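Local coordinates for acyl-ACP thioesterase (Bacteroides thetaiotaomicron, PDB 2ESS), which probably hydrolyses the thioester of fatty acyl chains carried on acyl carrier protein, releasing free fatty acids for lipid synthesis, at residues W84-F97 with S134-I146. Numbering follows the deposited sequence.
Sequences WVENVYRLFTDRNF and SIVDYICDEPCPI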
ATOM      1  N   TRP A  84       0.047  18.962  12.957  1.00 27.03           N
ATOM      2  CA  TRP A  84       0.559  20.250  13.336  1.00 30.35           C
ATOM      3  C   TRP A  84       1.925  20.035  13.977  1.00 31.44           C
ATOM      4  O   TRP A  84       2.241  18.934  14.445  1.00 34.09           O
ATOM      5  CB  TRP A  84      -0.399  20.946  14.332  1.00 29.26           C
ATOM      6  CG  TRP A  84      -0.565  20.226  15.617  1.00 31.10           C
ATOM      7  CD1 TRP A  84       0.166  20.396  16.756  1.00 33.06           C
ATOM      8  CD2 TRP A  84      -1.513  19.195  15.895  1.00 29.00           C
ATOM      9  NE1 TRP A  84      -0.265  19.525  17.721  1.00 31.99           N
ATOM     10  CE2 TRP A  84      -1.301  18.779  17.215  1.00 33.04           C
ATOM     11  CE3 TRP A  84      -2.516  18.573  15.140  1.00 31.46           C
ATOM     12  CZ2 TRP A  84      -2.066  17.795  17.813  1.00 33.66           C
ATOM     13  CZ3 TRP A  84      -3.267  17.596  15.724  1.00 32.89           C
ATOM     14  CH2 TRP A  84      -3.040  17.209  17.053  1.00 32.18           C
ATOM     15  N   VAL A  85       2.716  21.093  13.970  1.00 32.12           N
ATOM     16  CA  VAL A  85       4.002  21.154  14.635  1.00 31.61           C
ATOM     17  C   VAL A  85       3.824  21.573  16.062  1.00 31.93           C
ATOM     18  O   VAL A  85       3.291  22.634  16.331  1.00 31.26           O
ATOM     19  CB  VAL A  85       4.960  22.151  13.918  1.00 33.78           C
ATOM     20  CG1 VAL A  85       6.316  22.278  14.650  1.00 28.25           C
ATOM     21  CG2 VAL A  85       5.189  21.709  12.482  1.00 34.17           C
ATOM     22  N   GLU A  86       4.271  20.726  16.992  1.00 32.08           N
ATOM     23  CA  GLU A  86       4.183  21.031  18.418  1.00 31.68           C
ATOM     24  C   GLU A  86       5.401  21.779  18.924  1.00 31.76           C
ATOM     25  O   GLU A  86       5.270  22.730  19.686  1.00 34.98           O
ATOM     26  CB  GLU A  86       3.991  19.756  19.235  1.00 33.53           C
ATOM     27  CG  GLU A  86       3.988  20.025  20.704  1.00 39.96           C
ATOM     28  CD  GLU A  86       3.770  18.765  21.516  1.00 50.81           C
ATOM     29  OE1 GLU A  86       4.588  17.815  21.372  1.00 43.78           O
ATOM     30  OE2 GLU A  86       2.792  18.754  22.297  1.00 60.08           O
ATOM     31  N   ASN A  87       6.586  21.334  18.519  1.00 34.18           N
ATOM     32  CA  ASN A  87       7.847  21.984  18.924  1.00 35.04           C
ATOM     33  C   ASN A  87       8.886  21.925  17.842  1.00 31.81           C
ATOM     34  O   ASN A  87       8.969  20.953  17.118  1.00 31.63           O
ATOM     35  CB  ASN A  87       8.480  21.268  20.136  1.00 36.19           C
ATOM     36  CG  ASN A  87       7.824  21.642  21.461  1.00 46.80           C
ATOM     37  OD1 ASN A  87       7.358  20.766  22.189  1.00 55.12           O
ATOM     38  ND2 ASN A  87       7.803  22.948  21.784  1.00 43.85           N
ATOM     39  N   VAL A  88       9.730  22.942  17.808  1.00 29.68           N
ATOM     40  CA  VAL A  88      10.898  22.962  16.957  1.00 29.69           C
ATOM     41  C   VAL A  88      12.050  23.187  17.923  1.00 32.96           C
ATOM     42  O   VAL A  88      12.244  24.288  18.422  1.00 29.28           O
ATOM     43  CB  VAL A  88      10.841  24.073  15.874  1.00 31.34           C
ATOM     44  CG1 VAL A  88      12.177  24.162  15.104  1.00 31.67           C
ATOM     45  CG2 VAL A  88       9.670  23.788  14.911  1.00 26.11           C
ATOM     46  N   TYR A  89      12.749  22.099  18.218  1.00 33.94           N
ATOM     47  CA  TYR A  89      13.916  22.113  19.071  1.00 34.95           C
ATOM     48  C   TYR A  89      15.181  22.277  18.257  1.00 36.62           C
ATOM     49  O   TYR A  89      15.126  22.252  17.059  1.00 37.12           O
ATOM     50  CB  TYR A  89      13.992  20.801  19.839  1.00 35.78           C
ATOM     51  CG  TYR A  89      12.896  20.597  20.855  1.00 34.26           C
ATOM     52  CD1 TYR A  89      12.292  21.660  21.522  1.00 37.24           C
ATOM     53  CD2 TYR A  89      12.544  19.322  21.223  1.00 45.15           C
ATOM     54  CE1 TYR A  89      11.319  21.426  22.501  1.00 35.44           C
ATOM     55  CE2 TYR A  89      11.605  19.090  22.164  1.00 45.07           C
ATOM     56  CZ  TYR A  89      11.003  20.129  22.809  1.00 41.83           C
ATOM     57  OH  TYR A  89      10.054  19.804  23.744  1.00 48.81           O
ATOM     58  N   ARG A  90      16.325  22.447  18.916  1.00 37.46           N
ATOM     59  CA  ARG A  90      17.596  22.634  18.185  1.00 39.93           C
ATOM     60  C   ARG A  90      17.928  21.470  17.274  1.00 37.34           C
ATOM     61  O   ARG A  90      18.358  21.664  16.136  1.00 37.01           O
ATOM     62  CB  ARG A  90      18.753  22.867  19.141  1.00 41.23           C
ATOM     63  CG  ARG A  90      18.719  24.224  19.858  1.00 51.58           C
ATOM     64  CD  ARG A  90      18.543  25.417  18.906  1.00 60.12           C
ATOM     65  NE  ARG A  90      19.412  25.287  17.738  1.00 64.61           N
ATOM     66  CZ  ARG A  90      20.707  25.586  17.720  1.00 69.76           C
ATOM     67  NH1 ARG A  90      21.300  26.064  18.821  1.00 64.10           N
ATOM     68  NH2 ARG A  90      21.405  25.415  16.584  1.00 64.72           N
ATOM     69  N   LEU A  91      17.686  20.252  17.749  1.00 36.07           N
ATOM     70  CA  LEU A  91      18.066  19.050  16.995  1.00 34.13           C
ATOM     71  C   LEU A  91      16.906  18.262  16.402  1.00 34.64           C
ATOM     72  O   LEU A  91      17.108  17.445  15.495  1.00 34.97           O
ATOM     73  CB  LEU A  91      18.957  18.137  17.898  1.00 34.41           C
ATOM     74  CG  LEU A  91      20.221  18.823  18.435  1.00 37.31           C
ATOM     75  CD1 LEU A  91      20.892  18.025  19.564  1.00 36.52           C
ATOM     76  CD2 LEU A  91      21.176  19.099  17.292  1.00 39.68           C
ATOM     77  N   PHE A  92      15.686  18.504  16.887  1.00 35.34           N
ATOM     78  CA  PHE A  92      14.517  17.739  16.451  1.00 34.57           C
ATOM     79  C   PHE A  92      13.261  18.587  16.361  1.00 34.99           C
ATOM     80  O   PHE A  92      13.126  19.574  17.080  1.00 34.14           O
ATOM     81  CB  PHE A  92      14.196  16.619  17.447  1.00 34.04           C
ATOM     82  CG  PHE A  92      15.285  15.618  17.620  1.00 35.07           C
ATOM     83  CD1 PHE A  92      15.389  14.525  16.762  1.00 32.62           C
ATOM     84  CD2 PHE A  92      16.213  15.772  18.653  1.00 29.22           C
ATOM     85  CE1 PHE A  92      16.402  13.597  16.949  1.00 37.52           C
ATOM     86  CE2 PHE A  92      17.226  14.849  18.843  1.00 36.08           C
ATOM     87  CZ  PHE A  92      17.329  13.774  17.985  1.00 35.35           C
ATOM     88  N   THR A  93      12.326  18.151  15.519  1.00 35.97           N
ATOM     89  CA  THR A  93      10.989  18.720  15.460  1.00 35.50           C
ATOM     90  C   THR A  93       9.975  17.660  15.823  1.00 34.31           C
ATOM     91  O   THR A  93      10.084  16.530  15.352  1.00 34.54           O
ATOM     92  CB  THR A  93      10.683  19.263  14.056  1.00 37.00           C
ATOM     93  OG1 THR A  93      11.557  20.360  13.832  1.00 40.44           O
ATOM     94  CG2 THR A  93       9.252  19.749  13.937  1.00 38.54           C
ATOM     95  N   ASP A  94       9.045  18.029  16.698  1.00 33.59           N
ATOM     96  CA  ASP A  94       7.953  17.150  17.117  1.00 33.36           C
ATOM     97  C   ASP A  94       6.699  17.546  16.330  1.00 32.29           C
ATOM     98  O   ASP A  94       6.219  18.664  16.444  1.00 32.69           O
ATOM     99  CB  ASP A  94       7.713  17.270  18.621  1.00 33.47           C
ATOM    100  CG  ASP A  94       8.903  16.775  19.454  1.00 42.83           C
ATOM    101  OD1 ASP A  94       9.803  16.047  18.935  1.00 44.43           O
ATOM    102  OD2 ASP A  94       8.952  17.164  20.637  1.00 47.14           O
ATOM    103  N   ARG A  95       6.208  16.625  15.519  1.00 32.12           N
ATOM    104  CA  ARG A  95       4.994  16.780  14.761  1.00 31.68           C
ATOM    105  C   ARG A  95       3.947  15.789  15.287  1.00 32.88           C
ATOM    106  O   ARG A  95       4.216  14.587  15.403  1.00 35.90           O
ATOM    107  CB  ARG A  95       5.217  16.483  13.301  1.00 33.32           C
ATOM    108  CG  ARG A  95       3.888  16.334  12.560  1.00 35.10           C
ATOM    109  CD  ARG A  95       4.003  16.255  11.089  1.00 37.23           C
ATOM    110  NE  ARG A  95       4.491  17.452  10.390  1.00 31.46           N
ATOM    111  CZ  ARG A  95       3.793  18.534  10.101  1.00 32.24           C
ATOM    112  NH1 ARG A  95       2.575  18.723  10.578  1.00 29.68           N
ATOM    113  NH2 ARG A  95       4.370  19.500   9.399  1.00 30.30           N
ATOM    114  N   ASN A  96       2.757  16.303  15.591  1.00 30.92           N
ATOM    115  CA  ASN A  96       1.681  15.508  16.201  1.00 33.05           C
ATOM    116  C   ASN A  96       0.529  15.385  15.263  1.00 31.00           C
ATOM    117  O   ASN A  96       0.443  16.117  14.239  1.00 29.67           O
ATOM    118  CB  ASN A  96       1.267  16.109  17.532  1.00 35.04           C
ATOM    119  CG  ASN A  96       2.383  16.024  18.563  1.00 37.66           C
ATOM    120  OD1 ASN A  96       3.386  15.315  18.372  1.00 41.43           O
ATOM    121  ND2 ASN A  96       2.240  16.776  19.620  1.00 33.56           N
ATOM    122  N   PHE A  97      -0.311  14.413  15.570  1.00 32.63           N
ATOM    123  CA  PHE A  97      -1.445  14.024  14.714  1.00 30.77           C
ATOM    124  C   PHE A  97      -2.664  13.656  15.564  1.00 30.90           C
ATOM    125  O   PHE A  97      -2.538  13.179  16.708  1.00 28.46           O
ATOM    126  CB  PHE A  97      -1.135  12.792  13.852  1.00 28.65           C
ATOM    127  CG  PHE A  97       0.079  12.907  13.026  1.00 31.21           C
ATOM    128  CD1 PHE A  97       1.310  12.543  13.542  1.00 31.82           C
ATOM    129  CD2 PHE A  97      -0.004  13.336  11.700  1.00 33.54           C
ATOM    130  CE1 PHE A  97       2.446  12.623  12.753  1.00 39.89           C
ATOM    131  CE2 PHE A  97       1.111  13.423  10.925  1.00 36.37           C
ATOM    132  CZ  PHE A  97       2.347  13.084  11.450  1.00 34.08           C
ATOM    133  N   SER A 134      10.076  29.194   7.694  1.00 43.40           N
ATOM    134  CA  SER A 134       8.725  29.447   8.084  1.00 40.02           C
ATOM    135  C   SER A 134       8.252  28.517   9.213  1.00 36.56           C
ATOM    136  O   SER A 134       7.175  28.711   9.735  1.00 36.71           O
ATOM    137  CB  SER A 134       7.844  29.265   6.852  1.00 41.14           C
ATOM    138  OG  SER A 134       7.952  27.952   6.332  1.00 43.21           O
ATOM    139  N   ILE A 135       9.023  27.505   9.576  1.00 33.21           N
ATOM    140  CA  ILE A 135       8.468  26.451  10.460  1.00 33.93           C
ATOM    141  C   ILE A 135       8.016  27.004  11.827  1.00 33.28           C
ATOM    142  O   ILE A 135       6.991  26.592  12.355  1.00 32.66           O
ATOM    143  CB  ILE A 135       9.405  25.229  10.621  1.00 31.43           C
ATOM    144  CG1 ILE A 135       8.670  24.054  11.295  1.00 33.51           C
ATOM    145  CG2 ILE A 135      10.682  25.577  11.361  1.00 34.82           C
ATOM    146  CD1 ILE A 135       9.363  22.729  11.186  1.00 34.39           C
ATOM    147  N   VAL A 136       8.780  27.940  12.376  1.00 34.73           N
ATOM    148  CA  VAL A 136       8.534  28.432  13.717  1.00 35.38           C
ATOM    149  C   VAL A 136       7.203  29.137  13.805  1.00 34.50           C
ATOM    150  O   VAL A 136       6.574  29.118  14.861  1.00 34.37           O
ATOM    151  CB  VAL A 136       9.665  29.362  14.227  1.00 36.58           C
ATOM    152  CG1 VAL A 136       9.223  30.062  15.478  1.00 41.95           C
ATOM    153  CG2 VAL A 136      10.934  28.562  14.469  1.00 39.52           C
ATOM    154  N   ASP A 137       6.767  29.728  12.687  1.00 34.69           N
ATOM    155  CA  ASP A 137       5.484  30.389  12.592  1.00 36.01           C
ATOM    156  C   ASP A 137       4.287  29.446  12.773  1.00 34.92           C
ATOM    157  O   ASP A 137       3.174  29.899  13.010  1.00 34.41           O
ATOM    158  CB  ASP A 137       5.362  31.128  11.248  1.00 39.28           C
ATOM    159  CG  ASP A 137       6.509  32.129  10.997  1.00 44.54           C
ATOM    160  OD1 ASP A 137       7.111  32.668  11.950  1.00 47.39           O
ATOM    161  OD2 ASP A 137       6.823  32.374   9.820  1.00 56.90           O
ATOM    162  N   TYR A 138       4.516  28.135  12.669  1.00 31.43           N
ATOM    163  CA  TYR A 138       3.439  27.155  12.698  1.00 32.56           C
ATOM    164  C   TYR A 138       3.410  26.296  13.980  1.00 33.35           C
ATOM    165  O   TYR A 138       2.587  25.375  14.100  1.00 32.42           O
ATOM    166  CB  TYR A 138       3.504  26.282  11.451  1.00 32.05           C
ATOM    167  CG  TYR A 138       3.160  27.068  10.198  1.00 30.20           C
ATOM    168  CD1 TYR A 138       1.826  27.290   9.831  1.00 32.88           C
ATOM    169  CD2 TYR A 138       4.161  27.600   9.405  1.00 33.20           C
ATOM    170  CE1 TYR A 138       1.523  28.022   8.684  1.00 36.51           C
ATOM    171  CE2 TYR A 138       3.882  28.342   8.302  1.00 32.06           C
ATOM    172  CZ  TYR A 138       2.567  28.543   7.928  1.00 33.53           C
ATOM    173  OH  TYR A 138       2.320  29.261   6.786  1.00 39.08           O
ATOM    174  N   ILE A 139       4.262  26.627  14.951  1.00 33.46           N
ATOM    175  CA  ILE A 139       4.216  25.958  16.258  1.00 34.65           C
ATOM    176  C   ILE A 139       2.830  26.168  16.888  1.00 33.78           C
ATOM    177  O   ILE A 139       2.339  27.283  16.974  1.00 33.29           O
ATOM    178  CB  ILE A 139       5.343  26.436  17.201  1.00 33.53           C
ATOM    179  CG1 ILE A 139       6.689  25.902  16.705  1.00 36.39           C
ATOM    180  CG2 ILE A 139       5.071  25.952  18.637  1.00 32.17           C
ATOM    181  CD1 ILE A 139       7.871  26.715  17.094  1.00 31.11           C
ATOM    182  N   CYS A 140       2.213  25.078  17.322  1.00 34.50           N
ATOM    183  CA  CYS A 140       0.818  25.042  17.597  1.00 36.62           C
ATOM    184  C   CYS A 140       0.609  24.251  18.888  1.00 38.98           C
ATOM    185  O   CYS A 140       1.232  23.190  19.099  1.00 39.94           O
ATOM    186  CB  CYS A 140       0.136  24.359  16.399  1.00 38.33           C
ATOM    187  SG  CYS A 140      -1.589  23.919  16.586  1.00 41.74           S
ATOM    188  N   ASP A 141      -0.307  24.755  19.710  1.00 39.81           N
ATOM    189  CA  ASP A 141      -0.594  24.209  21.040  1.00 43.22           C
ATOM    190  C   ASP A 141      -1.751  23.192  21.076  1.00 44.72           C
ATOM    191  O   ASP A 141      -2.240  22.857  22.144  1.00 46.60           O
ATOM    192  CB  ASP A 141      -0.883  25.371  22.026  1.00 43.90           C
ATOM    193  CG  ASP A 141      -2.224  26.093  21.752  1.00 51.12           C
ATOM    194  OD1 ASP A 141      -2.946  25.773  20.766  1.00 58.55           O
ATOM    195  OD2 ASP A 141      -2.562  27.003  22.543  1.00 70.04           O
ATOM    196  N   GLU A 142      -2.200  22.700  19.932  1.00 43.07           N
ATOM    197  CA  GLU A 142      -3.271  21.696  19.896  1.00 41.48           C
ATOM    198  C   GLU A 142      -2.924  20.466  20.772  1.00 42.79           C
ATOM    199  O   GLU A 142      -1.808  19.971  20.735  1.00 39.28           O
ATOM    200  CB  GLU A 142      -3.490  21.282  18.441  1.00 44.66           C
ATOM    201  CG  GLU A 142      -4.589  20.272  18.182  1.00 44.46           C
ATOM    202  CD  GLU A 142      -5.983  20.837  18.449  1.00 51.45           C
ATOM    203  OE1 GLU A 142      -6.910  20.013  18.565  1.00 52.92           O
ATOM    204  OE2 GLU A 142      -6.146  22.081  18.538  1.00 49.08           O
ATOM    205  N   PRO A 143      -3.881  19.974  21.575  1.00 42.68           N
ATOM    206  CA  PRO A 143      -3.498  18.850  22.447  1.00 43.61           C
ATOM    207  C   PRO A 143      -3.317  17.509  21.740  1.00 41.26           C
ATOM    208  O   PRO A 143      -3.980  17.206  20.726  1.00 39.80           O
ATOM    209  CB  PRO A 143      -4.656  18.752  23.444  1.00 45.31           C
ATOM    210  CG  PRO A 143      -5.650  19.819  23.078  1.00 44.98           C
ATOM    211  CD  PRO A 143      -5.291  20.359  21.748  1.00 45.92           C
ATOM    212  N   CYS A 144      -2.411  16.713  22.288  1.00 40.96           N
ATOM    213  CA  CYS A 144      -2.141  15.368  21.793  1.00 40.47           C
ATOM    214  C   CYS A 144      -1.842  14.527  23.038  1.00 41.27           C
ATOM    215  O   CYS A 144      -0.685  14.328  23.407  1.00 41.79           O
ATOM    216  CB  CYS A 144      -0.959  15.429  20.847  1.00 40.71           C
ATOM    217  SG  CYS A 144      -0.529  13.909  20.048  1.00 41.12           S
ATOM    218  N   PRO A 145      -2.899  14.076  23.723  1.00 40.06           N
ATOM    219  CA  PRO A 145      -2.763  13.545  25.076  1.00 38.72           C
ATOM    220  C   PRO A 145      -2.293  12.094  25.096  1.00 38.77           C
ATOM    221  O   PRO A 145      -3.007  11.229  25.584  1.00 38.69           O
ATOM    222  CB  PRO A 145      -4.184  13.668  25.622  1.00 40.15           C
ATOM    223  CG  PRO A 145      -5.037  13.430  24.456  1.00 41.15           C
ATOM    224  CD  PRO A 145      -4.300  14.052  23.273  1.00 40.86           C
ATOM    225  N   ILE A 146      -1.126  11.827  24.515  1.00 35.80           N
ATOM    226  CA  ILE A 146      -0.513  10.499  24.565  1.00 33.28           C
ATOM    227  C   ILE A 146       0.961  10.686  24.966  1.00 33.64           C
ATOM    228  O   ILE A 146       1.539  11.742  24.742  1.00 35.65           O
ATOM    229  CB  ILE A 146      -0.681   9.678  23.244  1.00 35.05           C
ATOM    230  CG1 ILE A 146       0.007  10.348  22.042  1.00 34.23           C
ATOM    231  CG2 ILE A 146      -2.173   9.411  22.931  1.00 33.29           C
ATOM    232  CD1 ILE A 146       0.271   9.447  20.836  1.00 31.76           C
TER
HETATM  233  O   HOH W   1       0.315  18.440  20.664  1.00 48.47           O
HETATM  234  O   HOH W   2       1.619  23.420  12.693  1.00 21.26           O
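The indole of Trp84 lies between CB and CG of Glu142 on one face and Asn96, its partner on the next strand of the hairpin, on the other. Glu142 CG sits 3.5 Å from the centroid of the six-membered ring, a CH-pi contact 11° off the ring normal. This CG is anti to the backbone N, which carries it over the ring. The chain then bends and the carboxylate leads away, its plane 80° from the ring. Asn96 CB covers the opposite face, toward the rim. Cys140 SG approaches the five-membered ring obliquely, 4.4 Å from its centroid, and takes a weak hydrogen bond from Glu142 N. A water at the ring edge, in plane, accepts from Trp84 NE1 and Asn96 ND2 and lies 2.6 Å from Glu142 O. Glu86 OE2 is also near this water, while its OE1 forms a salt bridge with Arg111. Without the indole, as with an alanine here, the Glu142 methylenes would probably lose their aromatic surface and the water its NE1 donor.

Cys140 N donates to Val85 O at 2.8 Å, bent to 136° at the hydrogen. A second water joins Val85 N to Tyr138 O. Further along, Val88 CG2 packs 3.8 Å from Ile135 CG1 and also touches Ile139 CD1. Ile135 CD1 meets Thr93 CG2 tip to tip at 4.1 Å.

Residues 134-146 thus run as a largely irregular chain across the 78-88 and 92-100 hairpin. This hairpin carries a classic beta bulge, where Glu86 and Asn87 face Asp94, and belongs to the antiparallel sheet of the N-terminal hotdog domain.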